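PDB 4HW6: hypothetical protein, IPT/TIG domain protein from Bacteroides ovatus, which is of unknown function but probably binds carbohydrate or another nutrient, joining an IPT/TIG domain to a six-bladed beta-propeller. Local coordinates for residues G30-R35 / F103-N108; V52-Y57 / G80-S85; M268-G273 / I289-K294. One frame throughout, in Å; residues are numbered along the deposited sequence.

In the fold
All three contacts lie in an all-beta chain of two domains. Contact 2 (52-57 with 80-85) falls within the sequence spanned by contact 1 (30-35 with 103-108); both belong to the eight-stranded mixed sheet of the IPT/TIG domain. Their centres are 13 Å apart, and they touch through Phe103, which packs on Val82 and Ile54. Contact 3 (268-273 with 289-294) comes later in the chain. Its centre lies about 46 Å from that of contact 1 and about 53 Å from that of contact 2, across the centre of the chain. Contacts 1 and 2 thus lie together in the sheet of the IPT/TIG domain, while contact 3 joins two consecutive blades of the propeller.

Contact 1 of 3, residues G30-R35 / F103-N108; sequences GRKGTR and FDYQYN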
loop_
_atom_site.group_PDB
_atom_site.type_symbol
_atom_site.label_atom_id
_atom_site.label_comp_id
_atom_site.label_asym_id
_atom_site.label_seq_id
_atom_site.Cartn_x
_atom_site.Cartn_y
_atom_site.Cartn_z
ATOM N N GLY A 30 19.361 -1.008 -17.702
ATOM C CA GLY A 30 18.237 -1.250 -18.582
ATOM C C GLY A 30 17.066 -1.906 -17.888
ATOM O O GLY A 30 17.144 -2.327 -16.730
ATOM N N ARG A 31 15.986 -2.011 -18.646
ATOM C CA ARG A 31 14.716 -2.540 -18.168
ATOM C C ARG A 31 14.561 -3.979 -18.667
ATOM O O ARG A 31 15.367 -4.455 -19.481
ATOM C CB ARG A 31 13.551 -1.651 -18.644
ATOM C CG ARG A 31 13.831 -0.776 -19.871
ATOM C CD ARG A 31 12.613 0.050 -20.292
ATOM N NE ARG A 31 11.403 -0.748 -20.129
ATOM C CZ ARG A 31 10.610 -0.732 -19.057
ATOM N NH1 ARG A 31 10.850 0.093 -18.033
ATOM N NH2 ARG A 31 9.565 -1.553 -19.016
ATOM N N LYS A 32 13.537 -4.669 -18.178
ATOM C CA LYS A 32 13.241 -6.032 -18.618
ATOM C C LYS A 32 13.086 -6.086 -20.134
ATOM O O LYS A 32 12.476 -5.201 -20.744
ATOM C CB LYS A 32 11.982 -6.579 -17.923
ATOM C CG LYS A 32 10.681 -5.889 -18.295
ATOM C CD LYS A 32 9.545 -6.295 -17.364
ATOM C CE LYS A 32 8.245 -5.609 -17.750
ATOM N NZ LYS A 32 7.735 -6.089 -19.060
ATOM N N GLY A 33 13.676 -7.108 -20.745
ATOM C CA GLY A 33 13.682 -7.231 -22.194
ATOM C C GLY A 33 14.872 -6.564 -22.868
ATOM O O GLY A 33 15.018 -6.666 -24.075
ATOM N N THR A 34 15.717 -5.869 -22.106
ATOM C CA THR A 34 16.909 -5.215 -22.669
ATOM C C THR A 34 17.886 -6.290 -23.129
ATOM O O THR A 34 18.192 -7.200 -22.344
ATOM C CB THR A 34 17.670 -4.386 -21.608
ATOM O OG1 THR A 34 16.903 -3.248 -21.225
ATOM C CG2 THR A 34 19.069 -3.919 -22.128
ATOM N N ARG A 35 18.351 -6.208 -24.378
ATOM C CA ARG A 35 19.425 -7.092 -24.821
ATOM C C ARG A 35 20.732 -6.652 -24.172
ATOM O O ARG A 35 21.160 -5.492 -24.300
ATOM C CB ARG A 35 19.547 -7.140 -26.348
ATOM C CG ARG A 35 18.598 -8.145 -26.988
ATOM C CD ARG A 35 17.261 -7.517 -27.347
ATOM N NE ARG A 35 16.188 -8.498 -27.530
ATOM C CZ ARG A 35 16.117 -9.343 -28.549
ATOM N NH1 ARG A 35 17.063 -9.343 -29.472
ATOM N NH2 ARG A 35 15.112 -10.199 -28.629
ATOM N N PHE A 103 24.553 -5.003 -12.603
ATOM C CA PHE A 103 23.678 -4.422 -13.616
ATOM C C PHE A 103 22.678 -3.496 -12.919
ATOM O O PHE A 103 22.104 -3.854 -11.880
ATOM C CB PHE A 103 22.962 -5.536 -14.397
ATOM C CG PHE A 103 22.123 -5.040 -15.543
ATOM C CD1 PHE A 103 22.705 -4.711 -16.754
ATOM C CD2 PHE A 103 20.746 -4.912 -15.412
ATOM C CE1 PHE A 103 21.941 -4.245 -17.820
ATOM C CE2 PHE A 103 19.979 -4.453 -16.478
ATOM C CZ PHE A 103 20.575 -4.118 -17.678
ATOM N N ASP A 104 22.482 -2.303 -13.470
ATOM C CA ASP A 104 21.527 -1.337 -12.901
ATOM C C ASP A 104 20.156 -1.561 -13.532
ATOM O O ASP A 104 19.830 -1.028 -14.588
ATOM C CB ASP A 104 22.005 0.104 -13.095
ATOM C CG ASP A 104 21.038 1.139 -12.512
ATOM O OD1 ASP A 104 20.047 0.772 -11.839
ATOM O OD2 ASP A 104 21.280 2.342 -12.730
ATOM N N TYR A 105 19.360 -2.369 -12.856
ATOM C CA TYR A 105 18.041 -2.727 -13.325
ATOM C C TYR A 105 17.079 -1.572 -13.115
ATOM O O TYR A 105 16.925 -1.083 -12.005
ATOM C CB TYR A 105 17.555 -3.965 -12.581
ATOM C CG TYR A 105 16.152 -4.381 -12.944
ATOM C CD1 TYR A 105 15.859 -4.870 -14.205
ATOM C CD2 TYR A 105 15.120 -4.301 -12.021
ATOM C CE1 TYR A 105 14.572 -5.258 -14.541
ATOM C CE2 TYR A 105 13.840 -4.700 -12.348
ATOM C CZ TYR A 105 13.570 -5.171 -13.609
ATOM O OH TYR A 105 12.290 -5.556 -13.928
ATOM N N GLN A 106 16.459 -1.137 -14.208
ATOM C CA GLN A 106 15.548 -0.018 -14.196
ATOM C C GLN A 106 14.143 -0.540 -14.385
ATOM O O GLN A 106 13.912 -1.491 -15.129
ATOM C CB GLN A 106 15.880 0.965 -15.309
ATOM C CG GLN A 106 17.272 1.568 -15.197
ATOM C CD GLN A 106 17.620 2.422 -16.393
ATOM O OE1 GLN A 106 17.230 2.115 -17.526
ATOM N NE2 GLN A 106 18.365 3.494 -16.152
ATOM N N TYR A 107 13.204 0.093 -13.700
ATOM C CA TYR A 107 11.829 -0.334 -13.747
ATOM C C TYR A 107 10.944 0.812 -13.276
ATOM O O TYR A 107 11.317 1.596 -12.387
ATOM C CB TYR A 107 11.603 -1.529 -12.816
ATOM C CG TYR A 107 11.942 -1.192 -11.390
ATOM C CD1 TYR A 107 13.241 -1.293 -10.931
ATOM C CD2 TYR A 107 10.976 -0.709 -10.515
ATOM C CE1 TYR A 107 13.570 -0.954 -9.634
ATOM C CE2 TYR A 107 11.295 -0.371 -9.218
ATOM C CZ TYR A 107 12.598 -0.494 -8.782
ATOM O OH TYR A 107 12.935 -0.170 -7.494
ATOM N N ASN A 108 9.767 0.832 -13.875
ATOM C CA ASN A 108 8.707 1.747 -13.494
ATOM C C ASN A 108 7.721 1.055 -12.574
ATOM O O ASN A 108 7.595 -0.179 -12.579
ATOM C CB ASN A 108 7.977 2.231 -14.735
ATOM C CG ASN A 108 8.864 3.061 -15.639
ATOM O OD1 ASN A 108 8.759 2.985 -16.861
ATOM N ND2 ASN A 108 9.756 3.852 -15.036
HETATM O O HOH W 1 11.938 -3.454 -16.280
#
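The last strand of the IPT/TIG domain, 104-105, joins the edge of its sheet here, running parallel to the end of strand 21-30. Gly30 is bridged to Tyr105: its N donates to Asp104 O (3.1 Å), and its O accepts from Gln106 N at 2.9 Å along a nearly straight N-H...O line of 172°. This second donor sits above the carbonyl plane of Gly30. Arg31 CA adds a CA-H...O contact to Gln106 O at 3.3 Å.

The Phe103 ring swings toward this bridge, with CG anti to the backbone N (chi1 -175°), and brings CZ to 3.3 Å from Gly30 N. A CB on Gly30 would press on that ring and collide with Thr34 OG1. Thr34 in turn steadies the type II turn 31-34, its OG1 donating to Arg31 O at 2.6 Å in the carbonyl plane, beside the bond from Thr34 N. Beyond the bridge a water links the two segments, accepting from Lys32 N (2.8 Å), donating to Gln106 O (3.0 Å) and also bonded to Tyr105 OH.

The Phe103 side chain also touches Cys73, and its CB touches Val82 and Ile54. An alanine here removes the ring that lies against Gly30, and would probably loosen the packing around the bridge, although the CB contacts would remain.

Further on, the Arg31 guanidinium passes obliquely by the Asn108 amide, but its strongest partner is Glu432, which it meets in a salt bridge through NH2; Glu432 also accepts from Asn108 N. The backbone bonds thus fix the register of the edge strand, while one carboxylate next to the C-terminus receives an arginine and a backbone N-H, a salt bridge and a hydrogen bond that together are likely to restrain the passage from the IPT/TIG domain into the propeller.

Contact 2 of 3, residues V52-Y57 / G80-S85; sequences VTIGGY and GDVKVS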
loop_
_atom_site.group_PDB
_atom_site.type_symbol
_atom_site.label_atom_id
_atom_site.label_comp_id
_atom_site.label_asym_id
_atom_site.label_seq_id
_atom_site.Cartn_x
_atom_site.Cartn_y
_atom_site.Cartn_z
ATOM N N VAL A 52 22.738 -17.904 -17.644
ATOM C CA VAL A 52 22.978 -16.560 -17.160
ATOM C C VAL A 52 21.843 -16.178 -16.195
ATOM O O VAL A 52 20.683 -16.433 -16.479
ATOM C CB VAL A 52 23.038 -15.539 -18.324
ATOM C CG1 VAL A 52 23.259 -14.125 -17.798
ATOM C CG2 VAL A 52 24.166 -15.904 -19.286
ATOM N N THR A 53 22.195 -15.601 -15.051
ATOM C CA THR A 53 21.220 -14.970 -14.183
ATOM C C THR A 53 21.643 -13.530 -13.933
ATOM O O THR A 53 22.842 -13.220 -13.844
ATOM C CB THR A 53 21.055 -15.719 -12.839
ATOM O OG1 THR A 53 22.301 -15.735 -12.124
ATOM C CG2 THR A 53 20.580 -17.140 -13.078
ATOM N N ILE A 54 20.644 -12.659 -13.840
ATOM C CA ILE A 54 20.818 -11.259 -13.468
ATOM C C ILE A 54 19.950 -11.014 -12.243
ATOM O O ILE A 54 18.727 -11.240 -12.260
ATOM C CB ILE A 54 20.464 -10.303 -14.621
ATOM C CG1 ILE A 54 21.268 -10.681 -15.872
ATOM C CG2 ILE A 54 20.711 -8.855 -14.212
ATOM C CD1 ILE A 54 21.194 -9.655 -16.994
ATOM N N GLY A 55 20.598 -10.621 -11.151
ATOM C CA GLY A 55 19.926 -10.478 -9.874
ATOM C C GLY A 55 19.289 -11.768 -9.366
ATOM O O GLY A 55 18.346 -11.717 -8.599
ATOM N N GLY A 56 19.819 -12.922 -9.786
ATOM C CA GLY A 56 19.282 -14.223 -9.381
ATOM C C GLY A 56 18.241 -14.832 -10.314
ATOM O O GLY A 56 17.892 -16.003 -10.167
ATOM N N TYR A 57 17.755 -14.055 -11.280
ATOM C CA TYR A 57 16.720 -14.524 -12.200
ATOM C C TYR A 57 17.287 -14.965 -13.556
ATOM O O TYR A 57 18.114 -14.252 -14.135
ATOM C CB TYR A 57 15.675 -13.428 -12.380
ATOM C CG TYR A 57 14.855 -13.262 -11.107
ATOM C CD1 TYR A 57 15.250 -12.367 -10.113
ATOM C CD2 TYR A 57 13.716 -14.014 -10.892
ATOM C CE1 TYR A 57 14.529 -12.231 -8.941
ATOM C CE2 TYR A 57 12.989 -13.891 -9.720
ATOM C CZ TYR A 57 13.399 -13.000 -8.751
ATOM O OH TYR A 57 12.676 -12.863 -7.598
ATOM N N GLY A 80 20.945 -7.237 -9.232
ATOM C CA GLY A 80 21.830 -6.820 -10.301
ATOM C C GLY A 80 23.078 -7.649 -10.562
ATOM O O GLY A 80 23.760 -7.387 -11.532
ATOM N N ASP A 81 23.382 -8.653 -9.739
ATOM C CA ASP A 81 24.589 -9.465 -9.970
ATOM C C ASP A 81 24.453 -10.222 -11.291
ATOM O O ASP A 81 23.407 -10.793 -11.568
ATOM C CB ASP A 81 24.846 -10.470 -8.844
ATOM C CG ASP A 81 24.928 -9.818 -7.490
ATOM O OD1 ASP A 81 26.057 -9.591 -7.001
ATOM O OD2 ASP A 81 23.854 -9.523 -6.917
ATOM N N VAL A 82 25.512 -10.210 -12.091
ATOM C CA VAL A 82 25.527 -10.870 -13.387
ATOM C C VAL A 82 26.416 -12.101 -13.231
ATOM O O VAL A 82 27.622 -11.976 -12.991
ATOM C CB VAL A 82 26.055 -9.917 -14.471
ATOM C CG1 VAL A 82 26.251 -10.638 -15.802
ATOM C CG2 VAL A 82 25.125 -8.715 -14.620
ATOM N N LYS A 83 25.799 -13.279 -13.328
ATOM C CA LYS A 83 26.459 -14.566 -13.116
ATOM C C LYS A 83 26.318 -15.413 -14.376
ATOM O O LYS A 83 25.221 -15.562 -14.919
ATOM C CB LYS A 83 25.831 -15.306 -11.926
ATOM C CG LYS A 83 26.451 -16.650 -11.571
ATOM C CD LYS A 83 25.851 -17.194 -10.284
ATOM C CE LYS A 83 26.363 -18.590 -9.962
ATOM N NZ LYS A 83 25.825 -19.124 -8.676
ATOM N N VAL A 84 27.436 -15.970 -14.824
ATOM C CA VAL A 84 27.471 -16.840 -15.992
ATOM C C VAL A 84 27.999 -18.194 -15.550
ATOM O O VAL A 84 29.051 -18.276 -14.901
ATOM C CB VAL A 84 28.389 -16.269 -17.090
ATOM C CG1 VAL A 84 28.489 -17.233 -18.272
ATOM C CG2 VAL A 84 27.877 -14.899 -17.542
ATOM N N SER A 85 27.269 -19.241 -15.913
ATOM C CA SER A 85 27.622 -20.615 -15.581
ATOM C C SER A 85 27.656 -21.468 -16.839
ATOM O O SER A 85 26.874 -21.247 -17.775
ATOM C CB SER A 85 26.578 -21.198 -14.627
ATOM O OG SER A 85 26.538 -20.481 -13.400
HETATM O O HOH W 2 22.589 -13.334 -10.756
#
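Main-chain hydrogen bonds carry most of this antiparallel pairing of strands 50-54 and 82-87, neighbours in the sheet of the Ig-like IPT/TIG domain; the short segments run at 167° to each other. Thr53 and Lys83 form the hydrogen-bonded pair: Thr53 N donates to Lys83 O in the carbonyl plane, and Lys83 N returns the bond to Thr53 O at 3.0 Å, almost along the C=O axis. A third bond, Gly55 N to Asp81 O (2.8 Å), lies on a carbonyl lone pair. CA-H...O contacts fill in between, the shortest from Ile54 CA to Asp81 O at 3.2 Å.

A water reinforces the strand end. It donates to Asp81 O (2.8 Å), accepts from Gly56 N and bonds to Thr53 OG1, so Asp81 O is held by both Gly55 N and the water.

Apolar contact falls on the face bearing Val52, Ile54, Val82 and Val84. Val52 CG2 meets Val84 CG2 at 4.2 Å, and Ile54 CG2 approaches Val82 CG2 at 4.4 Å; Leu69 and Phe25 continue this packing toward the interior. On the other face Thr53 and Lys83 lie alongside each other, Thr53 OG1 3.6 Å from Lys83 CB, with the lysine chain fully extended.

Glycines shape the turn: Gly55 and Gly56 occupy the centre of a type I' turn, both with positive phi, and a CB on Gly55 would crowd Gly80 N.

The pairing is two-sided, with aliphatic groups facing the core and Thr53 and Lys83 opposite, a water tying the threonine hydroxyl to the turn and Asp81 backbone; the glycines let the turn approach the Gly80 loop before strand 82-87.

Contact 3 of 3, residues M268-G273 / I289-K294; sequences MMDTKG and IIYNGK
The ring of Tyr291 is the flat group at the centre, and its edge takes the polar contacts. Asp270 OD1 lies in the ring plane beyond the hydroxyl, with the carboxylate turned 88° to the ring; Thr271 OG1 approaches the same edge 3.5 Å from CE2, and Lys294 CB also lies at the edge. Tyr298 stacks on the ring, and Phe276 meets it edge-to-face. Obliquely, the selenomethionine Met269 reaches tip to tip toward the phenol, its chain bent at the last torsion (chi3 62°) so that CE is 3.6 Å from Tyr291 CE1 and 3.9 Å from Ile289 CG2.

Tyr291 OH donates to Asp270 OD1 at 2.7 Å, entering from above the carboxylate plane. Thr271 OG1 gives OD1 a second bond (2.8 Å) from the opposite side of that plane, gripping it from both faces, while Asp270 OD2 accepts from Tyr298. The crowded first torsion of Asp270, CG between the backbone N and the carbonyl carbon (chi1 67°), puts the carboxylate there. A water bridges Asp270 N, from which it accepts (3.0 Å), and Tyr291 OH, to which it donates (2.8 Å). Near the lysine end a second water links Lys294 NZ to Lys272 O, and Thr271 CG2 lies near Lys294 CE.

Segment 268-273 leads from one propeller blade into the next, whose strand 286-291 carries Ile289 and Tyr291, so the contact belongs to the junction of consecutive blades. With three hydroxyls directed at its oxygens, Asp270 is probably ionised; it and the water tether the phenol tip, while the Tyr298 stack, Phe276 and Met269 would restrain the ring's rotation.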
loop_
_atom_site.group_PDB
_atom_site.type_symbol
_atom_site.label_atom_id
_atom_site.label_comp_id
_atom_site.label_asym_id
_atom_site.label_seq_id
_atom_site.Cartn_x
_atom_site.Cartn_y
_atom_site.Cartn_z
HETATM N N MSE A 268 -10.747 20.370 21.300
HETATM C CA MSE A 268 -11.765 20.907 20.388
HETATM C C MSE A 268 -11.236 20.884 18.961
HETATM O O MSE A 268 -10.034 21.031 18.719
HETATM C CB MSE A 268 -12.135 22.353 20.738
HETATM C CG MSE A 268 -12.827 22.521 22.073
HETATM SE SE MSE A 268 -14.489 21.527 22.195
HETATM C CE MSE A 268 -15.524 22.156 20.658
HETATM N N MSE A 269 -12.153 20.725 18.016
HETATM C CA MSE A 269 -11.864 20.878 16.598
HETATM C C MSE A 269 -12.664 22.056 16.066
HETATM O O MSE A 269 -13.635 22.512 16.677
HETATM C CB MSE A 269 -12.205 19.599 15.818
HETATM C CG MSE A 269 -11.166 18.504 15.960
HETATM SE SE MSE A 269 -11.663 16.890 14.966
HETATM C CE MSE A 269 -11.655 17.710 13.191
ATOM N N ASP A 270 -12.250 22.562 14.916
ATOM C CA ASP A 270 -12.888 23.734 14.351
ATOM C C ASP A 270 -14.079 23.390 13.435
ATOM O O ASP A 270 -14.735 24.289 12.913
ATOM C CB ASP A 270 -11.851 24.606 13.615
ATOM C CG ASP A 270 -11.275 23.940 12.373
ATOM O OD1 ASP A 270 -11.700 22.840 11.946
ATOM O OD2 ASP A 270 -10.354 24.550 11.797
ATOM N N THR A 271 -14.343 22.095 13.268
ATOM C CA THR A 271 -15.360 21.573 12.342
ATOM C C THR A 271 -16.005 20.330 12.932
ATOM O O THR A 271 -15.355 19.526 13.577
ATOM C CB THR A 271 -14.689 21.216 10.992
ATOM O OG1 THR A 271 -14.003 22.372 10.503
ATOM C CG2 THR A 271 -15.699 20.742 9.910
ATOM N N LYS A 272 -17.302 20.189 12.705
ATOM C CA LYS A 272 -18.014 18.946 13.010
ATOM C C LYS A 272 -18.937 18.666 11.839
ATOM O O LYS A 272 -18.906 19.365 10.824
ATOM C CB LYS A 272 -18.814 19.081 14.306
ATOM C CG LYS A 272 -19.889 20.163 14.294
ATOM C CD LYS A 272 -20.714 20.164 15.572
ATOM C CE LYS A 272 -21.750 21.275 15.554
ATOM N NZ LYS A 272 -22.641 21.161 16.734
ATOM N N GLY A 273 -19.763 17.646 11.965
ATOM C CA GLY A 273 -20.807 17.411 10.964
ATOM C C GLY A 273 -20.269 16.886 9.651
ATOM O O GLY A 273 -20.817 17.162 8.583
ATOM N N ILE A 289 -5.294 14.528 10.857
ATOM C CA ILE A 289 -6.724 14.500 10.763
ATOM C C ILE A 289 -7.116 14.860 9.332
ATOM O O ILE A 289 -6.953 16.026 8.888
ATOM C CB ILE A 289 -7.393 15.515 11.710
ATOM C CG1 ILE A 289 -6.816 15.449 13.130
ATOM C CG2 ILE A 289 -8.911 15.300 11.718
ATOM C CD1 ILE A 289 -7.184 16.662 13.966
ATOM N N ILE A 290 -7.574 13.852 8.593
ATOM C CA ILE A 290 -8.047 14.046 7.242
ATOM C C ILE A 290 -9.493 14.513 7.276
ATOM O O ILE A 290 -10.345 13.813 7.831
ATOM C CB ILE A 290 -7.914 12.783 6.397
ATOM C CG1 ILE A 290 -6.465 12.243 6.437
ATOM C CG2 ILE A 290 -8.325 13.093 4.958
ATOM C CD1 ILE A 290 -6.294 10.917 5.715
ATOM N N TYR A 291 -9.753 15.714 6.749
ATOM C CA TYR A 291 -11.102 16.259 6.675
ATOM C C TYR A 291 -11.670 15.740 5.363
ATOM O O TYR A 291 -11.534 16.355 4.307
ATOM C CB TYR A 291 -11.105 17.793 6.692
ATOM C CG TYR A 291 -10.894 18.486 8.011
ATOM C CD1 TYR A 291 -10.021 17.998 8.986
ATOM C CD2 TYR A 291 -11.572 19.675 8.287
ATOM C CE1 TYR A 291 -9.853 18.656 10.203
ATOM C CE2 TYR A 291 -11.393 20.352 9.486
ATOM C CZ TYR A 291 -10.517 19.853 10.438
ATOM O OH TYR A 291 -10.361 20.536 11.642
ATOM N N ASN A 292 -12.273 14.551 5.411
ATOM C CA ASN A 292 -12.703 13.886 4.191
ATOM C C ASN A 292 -13.685 14.691 3.358
ATOM O O ASN A 292 -13.636 14.654 2.144
ATOM C CB ASN A 292 -13.340 12.507 4.488
ATOM C CG ASN A 292 -12.522 11.646 5.428
ATOM O OD1 ASN A 292 -13.034 11.191 6.443
ATOM N ND2 ASN A 292 -11.250 11.396 5.091
ATOM N N GLY A 293 -14.594 15.399 4.024
ATOM C CA GLY A 293 -15.586 16.204 3.367
ATOM C C GLY A 293 -15.213 17.653 3.130
ATOM O O GLY A 293 -15.941 18.335 2.413
ATOM N N LYS A 294 -14.117 18.127 3.724
ATOM C CA LYS A 294 -13.712 19.536 3.592
ATOM C C LYS A 294 -12.381 19.749 2.878
ATOM O O LYS A 294 -11.927 20.891 2.721
ATOM C CB LYS A 294 -13.652 20.227 4.961
ATOM C CG LYS A 294 -14.886 20.057 5.805
ATOM C CD LYS A 294 -16.133 20.597 5.167
ATOM C CE LYS A 294 -17.266 20.532 6.180
ATOM N NZ LYS A 294 -18.518 21.086 5.618
HETATM O O HOH W 3 -9.632 21.413 14.181
HETATM O O HOH W 4 -19.820 20.214 8.345
#